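Local coordinates for bluetongue virus COAT protein VP7 (Bluetongue virus, PDB 1BVP) that forms, as a homotrimer, the capsomers that assemble on an inner VP3 scaffold in the viral core, at residues 260-263 against 264-267; 306-309 against 310-314. All coordinates share one frame; numbering follows the deposited sequence.

Interaction 1. Residues 260-263 against 264-267; sequences YPAL and TAEI
Leu-263 and Ile-267 meet one helical turn apart where a type II beta turn, running from Tyr-260 to Leu-263, passes directly into helix 263-271. Methyl CD2 of Leu-263 lies 4.0 Å from CD1 of Ile-267, the two branched chains crossing at an oblique angle on the face that helix 304-323 covers. Ile-267 reaches this place because its CG1 stands anti to the carbonyl carbon (chi1 -76°), which lays that branch back over the carbonyl of Leu-263. On another side of the helix the methyls of Ala-262 and Ala-265 lie beside each other, CB to CB 4.2 Å, and Pro-261 of the second subunit packs on both. Ala-262 is the N-cap residue. The first torsion of Glu-266 (-60°) brings CG to 3.6 Å from Ala-262 O, and the bend at chi2 then turns the carboxylate, whose OE1 meets Ser-314 and forms a salt bridge to Arg-111 of the second subunit. The backbone sets the frame: Ala-262 O takes a bond from Glu-266 N at 3.1 Å and a weak one from Ala-265 N, and Ile-267 N donates to Leu-263 O at 2.9 Å, with an almost straight N-H...O angle of 174°.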
ATOM      1  N   TYR A 260      -2.090  -9.785  -2.905  1.00 13.39           N
ATOM      2  CA  TYR A 260      -1.768 -10.558  -1.733  1.00 10.27           C
ATOM      3  C   TYR A 260      -1.330  -9.554  -0.668  1.00 13.25           C
ATOM      4  O   TYR A 260      -0.541  -8.674  -0.958  1.00 15.04           O
ATOM      5  CB  TYR A 260      -0.634 -11.547  -2.078  1.00  5.88           C
ATOM      6  CG  TYR A 260      -0.223 -12.377  -0.883  1.00 13.16           C
ATOM      7  CD1 TYR A 260       0.751 -11.897   0.005  1.00 14.16           C
ATOM      8  CD2 TYR A 260      -0.876 -13.587  -0.569  1.00 10.93           C
ATOM      9  CE1 TYR A 260       1.052 -12.573   1.161  1.00 17.01           C
ATOM     10  CE2 TYR A 260      -0.567 -14.281   0.594  1.00 12.59           C
ATOM     11  CZ  TYR A 260       0.392 -13.757   1.451  1.00 16.87           C
ATOM     12  OH  TYR A 260       0.686 -14.342   2.634  1.00 17.63           O
ATOM     13  N   PRO A 261      -1.797  -9.708   0.592  1.00 13.94           N
ATOM     14  CA  PRO A 261      -1.418  -8.773   1.655  1.00  8.39           C
ATOM     15  C   PRO A 261       0.062  -8.510   1.795  1.00  9.00           C
ATOM     16  O   PRO A 261       0.846  -9.418   1.994  1.00 16.29           O
ATOM     17  CB  PRO A 261      -2.036  -9.371   2.918  1.00  2.00           C
ATOM     18  CG  PRO A 261      -2.523 -10.722   2.500  1.00  7.88           C
ATOM     19  CD  PRO A 261      -2.780 -10.697   1.073  1.00  9.38           C
ATOM     20  N   ALA A 262       0.412  -7.228   1.712  1.00  9.95           N
ATOM     21  CA  ALA A 262       1.775  -6.729   1.791  1.00  4.11           C
ATOM     22  C   ALA A 262       2.782  -7.358   0.848  1.00  5.21           C
ATOM     23  O   ALA A 262       4.001  -7.354   1.138  1.00 11.18           O
ATOM     24  CB  ALA A 262       2.295  -6.707   3.195  1.00  2.05           C
ATOM     25  N   LEU A 263       2.313  -7.728  -0.351  1.00  5.09           N
ATOM     26  CA  LEU A 263       3.197  -8.320  -1.369  1.00  7.96           C
ATOM     27  C   LEU A 263       4.450  -7.444  -1.589  1.00 13.42           C
ATOM     28  O   LEU A 263       5.577  -7.946  -1.703  1.00 16.14           O
ATOM     29  CB  LEU A 263       2.454  -8.489  -2.690  1.00  3.64           C
ATOM     30  CG  LEU A 263       2.756  -9.746  -3.499  1.00  7.29           C
ATOM     31  CD1 LEU A 263       2.583  -9.445  -4.973  1.00  3.51           C
ATOM     32  CD2 LEU A 263       4.125 -10.253  -3.214  1.00  2.06           C
ATOM     33  N   THR A 264       4.250  -6.125  -1.603  1.00 12.32           N
ATOM     34  CA  THR A 264       5.350  -5.204  -1.811  1.00 10.77           C
ATOM     35  C   THR A 264       6.425  -5.348  -0.736  1.00  7.94           C
ATOM     36  O   THR A 264       7.609  -5.409  -1.039  1.00  8.83           O
ATOM     37  CB  THR A 264       4.849  -3.749  -1.862  1.00 17.01           C
ATOM     38  OG1 THR A 264       3.702  -3.670  -2.709  1.00 21.66           O
ATOM     39  CG2 THR A 264       5.910  -2.856  -2.451  1.00 11.86           C
ATOM     40  N   ALA A 265       6.013  -5.426   0.524  1.00  7.47           N
ATOM     41  CA  ALA A 265       6.965  -5.562   1.613  1.00  2.13           C
ATOM     42  C   ALA A 265       7.735  -6.880   1.492  1.00  5.59           C
ATOM     43  O   ALA A 265       8.921  -6.945   1.859  1.00 14.57           O
ATOM     44  CB  ALA A 265       6.251  -5.479   2.911  1.00  2.08           C
ATOM     45  N   GLU A 266       7.081  -7.934   0.975  1.00  2.14           N
ATOM     46  CA  GLU A 266       7.758  -9.232   0.794  1.00  2.48           C
ATOM     47  C   GLU A 266       8.795  -9.129  -0.318  1.00  9.65           C
ATOM     48  O   GLU A 266       9.941  -9.601  -0.184  1.00 13.30           O
ATOM     49  CB  GLU A 266       6.749 -10.335   0.449  1.00  7.87           C
ATOM     50  CG  GLU A 266       5.685 -10.545   1.524  1.00  7.47           C
ATOM     51  CD  GLU A 266       6.273 -10.646   2.951  1.00 14.07           C
ATOM     52  OE1 GLU A 266       7.269 -11.396   3.163  1.00 15.75           O
ATOM     53  OE2 GLU A 266       5.709 -10.010   3.872  1.00 10.80           O
ATOM     54  N   ILE A 267       8.368  -8.554  -1.441  1.00 10.00           N
ATOM     55  CA  ILE A 267       9.257  -8.324  -2.566  1.00 10.26           C
ATOM     56  C   ILE A 267      10.464  -7.511  -2.096  1.00  9.74           C
ATOM     57  O   ILE A 267      11.612  -7.851  -2.397  1.00 13.65           O
ATOM     58  CB  ILE A 267       8.527  -7.568  -3.694  1.00  9.14           C
ATOM     59  CG1 ILE A 267       7.608  -8.546  -4.419  1.00  5.01           C
ATOM     60  CG2 ILE A 267       9.555  -7.026  -4.707  1.00  8.22           C
ATOM     61  CD1 ILE A 267       6.598  -7.934  -5.268  1.00  3.72           C
TER

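Interaction 2. Residues 306-309 against 310-314; sequences SILT and LLLLS
Between Ser-306 and Leu-313 the backbone makes four successive i to i+4 bonds, from Leu-310 N to Ser-306 O through to Leu-313 N to Thr-309 O. The one from Leu-312 N to Leu-308 O measures 2.7 Å and the last, from Leu-313 N to Thr-309 O, 2.8 Å. On this frame the side chains pair along the helix. Leu-308 and Leu-312 form the closest apolar pair, CD1 of the first lying 3.9 Å from CD2 of the second, and CD2 of Leu-308 also meets both methyls of Leu-312. One residue earlier, on the adjoining side of the helix, Ile-307 offers CG2 to CD1 of Leu-311 at 4.3 Å. In Leu-310 a chi1 of -69° keeps the branch beside its own backbone N and next to the Ser-306 carbonyl. The hydroxyls are satisfied locally, OG1 of Thr-309 by Asp-305 O and OG of Ser-306 by Asp-303. Ile-307, Leu-308 and Leu-311 touch helix 103-116, Ile-307 and Leu-311 also helix 263-271, and Leu-313 both 263-271 and 276-286: a buried helix packed among others in the helical domain of VP7, which is distinct from its beta domain.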
ATOM      1  N   SER A 306       5.271 -17.673  -9.177  1.00 18.14           N
ATOM      2  CA  SER A 306       6.032 -16.471  -8.854  1.00 15.54           C
ATOM      3  C   SER A 306       5.682 -15.966  -7.479  1.00 15.04           C
ATOM      4  O   SER A 306       6.581 -15.676  -6.677  1.00 15.47           O
ATOM      5  CB  SER A 306       5.741 -15.401  -9.876  1.00 16.01           C
ATOM      6  OG  SER A 306       5.996 -15.960 -11.142  1.00 26.30           O
ATOM      7  N   ILE A 307       4.383 -15.865  -7.200  1.00  8.89           N
ATOM      8  CA  ILE A 307       3.962 -15.370  -5.902  1.00  8.83           C
ATOM      9  C   ILE A 307       4.504 -16.252  -4.774  1.00 12.66           C
ATOM     10  O   ILE A 307       5.080 -15.754  -3.805  1.00 19.10           O
ATOM     11  CB  ILE A 307       2.457 -15.302  -5.812  1.00  8.44           C
ATOM     12  CG1 ILE A 307       1.911 -14.433  -6.946  1.00 11.10           C
ATOM     13  CG2 ILE A 307       2.076 -14.740  -4.472  1.00  2.00           C
ATOM     14  CD1 ILE A 307       2.353 -12.966  -6.858  1.00 12.55           C
ATOM     15  N   LEU A 308       4.358 -17.564  -4.933  1.00 11.18           N
ATOM     16  CA  LEU A 308       4.819 -18.524  -3.947  1.00 12.47           C
ATOM     17  C   LEU A 308       6.306 -18.382  -3.701  1.00 14.75           C
ATOM     18  O   LEU A 308       6.769 -18.308  -2.542  1.00 20.51           O
ATOM     19  CB  LEU A 308       4.569 -19.921  -4.452  1.00 18.24           C
ATOM     20  CG  LEU A 308       3.896 -20.930  -3.535  1.00 19.74           C
ATOM     21  CD1 LEU A 308       4.596 -22.232  -3.782  1.00 19.07           C
ATOM     22  CD2 LEU A 308       4.006 -20.542  -2.087  1.00 18.98           C
ATOM     23  N   THR A 309       7.062 -18.393  -4.791  1.00  3.14           N
ATOM     24  CA  THR A 309       8.507 -18.255  -4.710  1.00  5.74           C
ATOM     25  C   THR A 309       8.919 -16.984  -3.952  1.00  8.39           C
ATOM     26  O   THR A 309       9.865 -17.000  -3.165  1.00 16.89           O
ATOM     27  CB  THR A 309       9.117 -18.254  -6.119  1.00  7.54           C
ATOM     28  OG1 THR A 309       8.760 -19.467  -6.812  1.00 10.34           O
ATOM     29  CG2 THR A 309      10.606 -18.139  -6.050  1.00  4.81           C
ATOM     30  N   LEU A 310       8.210 -15.885  -4.179  1.00  7.78           N
ATOM     31  CA  LEU A 310       8.522 -14.645  -3.490  1.00  6.98           C
ATOM     32  C   LEU A 310       8.247 -14.817  -2.016  1.00  8.93           C
ATOM     33  O   LEU A 310       9.111 -14.473  -1.201  1.00 12.77           O
ATOM     34  CB  LEU A 310       7.725 -13.450  -4.053  1.00  8.13           C
ATOM     35  CG  LEU A 310       8.179 -13.067  -5.469  1.00 11.68           C
ATOM     36  CD1 LEU A 310       7.174 -12.157  -6.087  1.00 12.84           C
ATOM     37  CD2 LEU A 310       9.561 -12.452  -5.449  1.00  2.00           C
ATOM     38  N   LEU A 311       7.069 -15.337  -1.662  1.00  7.23           N
ATOM     39  CA  LEU A 311       6.731 -15.535  -0.247  1.00 10.15           C
ATOM     40  C   LEU A 311       7.720 -16.465   0.458  1.00 14.57           C
ATOM     41  O   LEU A 311       8.259 -16.142   1.522  1.00 14.39           O
ATOM     42  CB  LEU A 311       5.330 -16.098  -0.107  1.00 14.56           C
ATOM     43  CG  LEU A 311       4.307 -15.098  -0.605  1.00 18.27           C
ATOM     44  CD1 LEU A 311       2.935 -15.653  -0.328  1.00 19.81           C
ATOM     45  CD2 LEU A 311       4.510 -13.755   0.101  1.00 16.74           C
ATOM     46  N   LEU A 312       7.984 -17.598  -0.182  1.00 11.86           N
ATOM     47  CA  LEU A 312       8.914 -18.576   0.337  1.00 12.57           C
ATOM     48  C   LEU A 312      10.336 -17.971   0.493  1.00 14.89           C
ATOM     49  O   LEU A 312      10.994 -18.125   1.543  1.00 17.45           O
ATOM     50  CB  LEU A 312       8.892 -19.795  -0.588  1.00 13.19           C
ATOM     51  CG  LEU A 312       8.160 -21.108  -0.211  1.00  7.88           C
ATOM     52  CD1 LEU A 312       7.022 -20.906   0.709  1.00  6.09           C
ATOM     53  CD2 LEU A 312       7.713 -21.829  -1.456  1.00  8.19           C
ATOM     54  N   LEU A 313      10.791 -17.224  -0.509  1.00 10.51           N
ATOM     55  CA  LEU A 313      12.116 -16.605  -0.428  1.00  8.46           C
ATOM     56  C   LEU A 313      12.186 -15.534   0.655  1.00 10.01           C
ATOM     57  O   LEU A 313      13.207 -15.386   1.301  1.00 16.11           O
ATOM     58  CB  LEU A 313      12.483 -15.988  -1.753  1.00  9.40           C
ATOM     59  CG  LEU A 313      13.719 -16.504  -2.455  1.00 15.59           C
ATOM     60  CD1 LEU A 313      13.974 -15.526  -3.579  1.00 16.27           C
ATOM     61  CD2 LEU A 313      14.930 -16.579  -1.535  1.00 14.94           C
ATOM     62  N   SER A 314      11.107 -14.781   0.852  1.00 10.11           N
ATOM     63  CA  SER A 314      11.063 -13.741   1.875  1.00  7.02           C
ATOM     64  C   SER A 314      11.239 -14.358   3.260  1.00 11.30           C
ATOM     65  O   SER A 314      12.013 -13.860   4.091  1.00 17.67           O
ATOM     66  CB  SER A 314       9.738 -12.987   1.799  1.00  9.29           C
ATOM     67  OG  SER A 314       9.796 -11.879   2.674  1.00  9.88           O
TER

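Overall arrangement
Interactions 1 and 2 lie in series along the chain, yet their centres are only about 10 Å apart, because helix 263-271 packs against helix 304-323. Both polar and apolar contacts join them. Glu-266 OE1 lies 2.6 Å from Ser-314 OG, probably a hydrogen bond, while Glu-266 CG rests 3.7 Å from Leu-311 CD2. The other methyl of Leu-311, CD1, approaches Tyr-260 CZ at 3.6 Å, and Ile-267 CG1 comes 4.0 Å from Leu-310 CD1. Interaction 2 thus supplies a buried apolar surface for the start of the helix in interaction 1. The same Arg-111 of the second subunit that pairs with Glu-266 also packs on Ser-314, carrying this joint into the trimer interface.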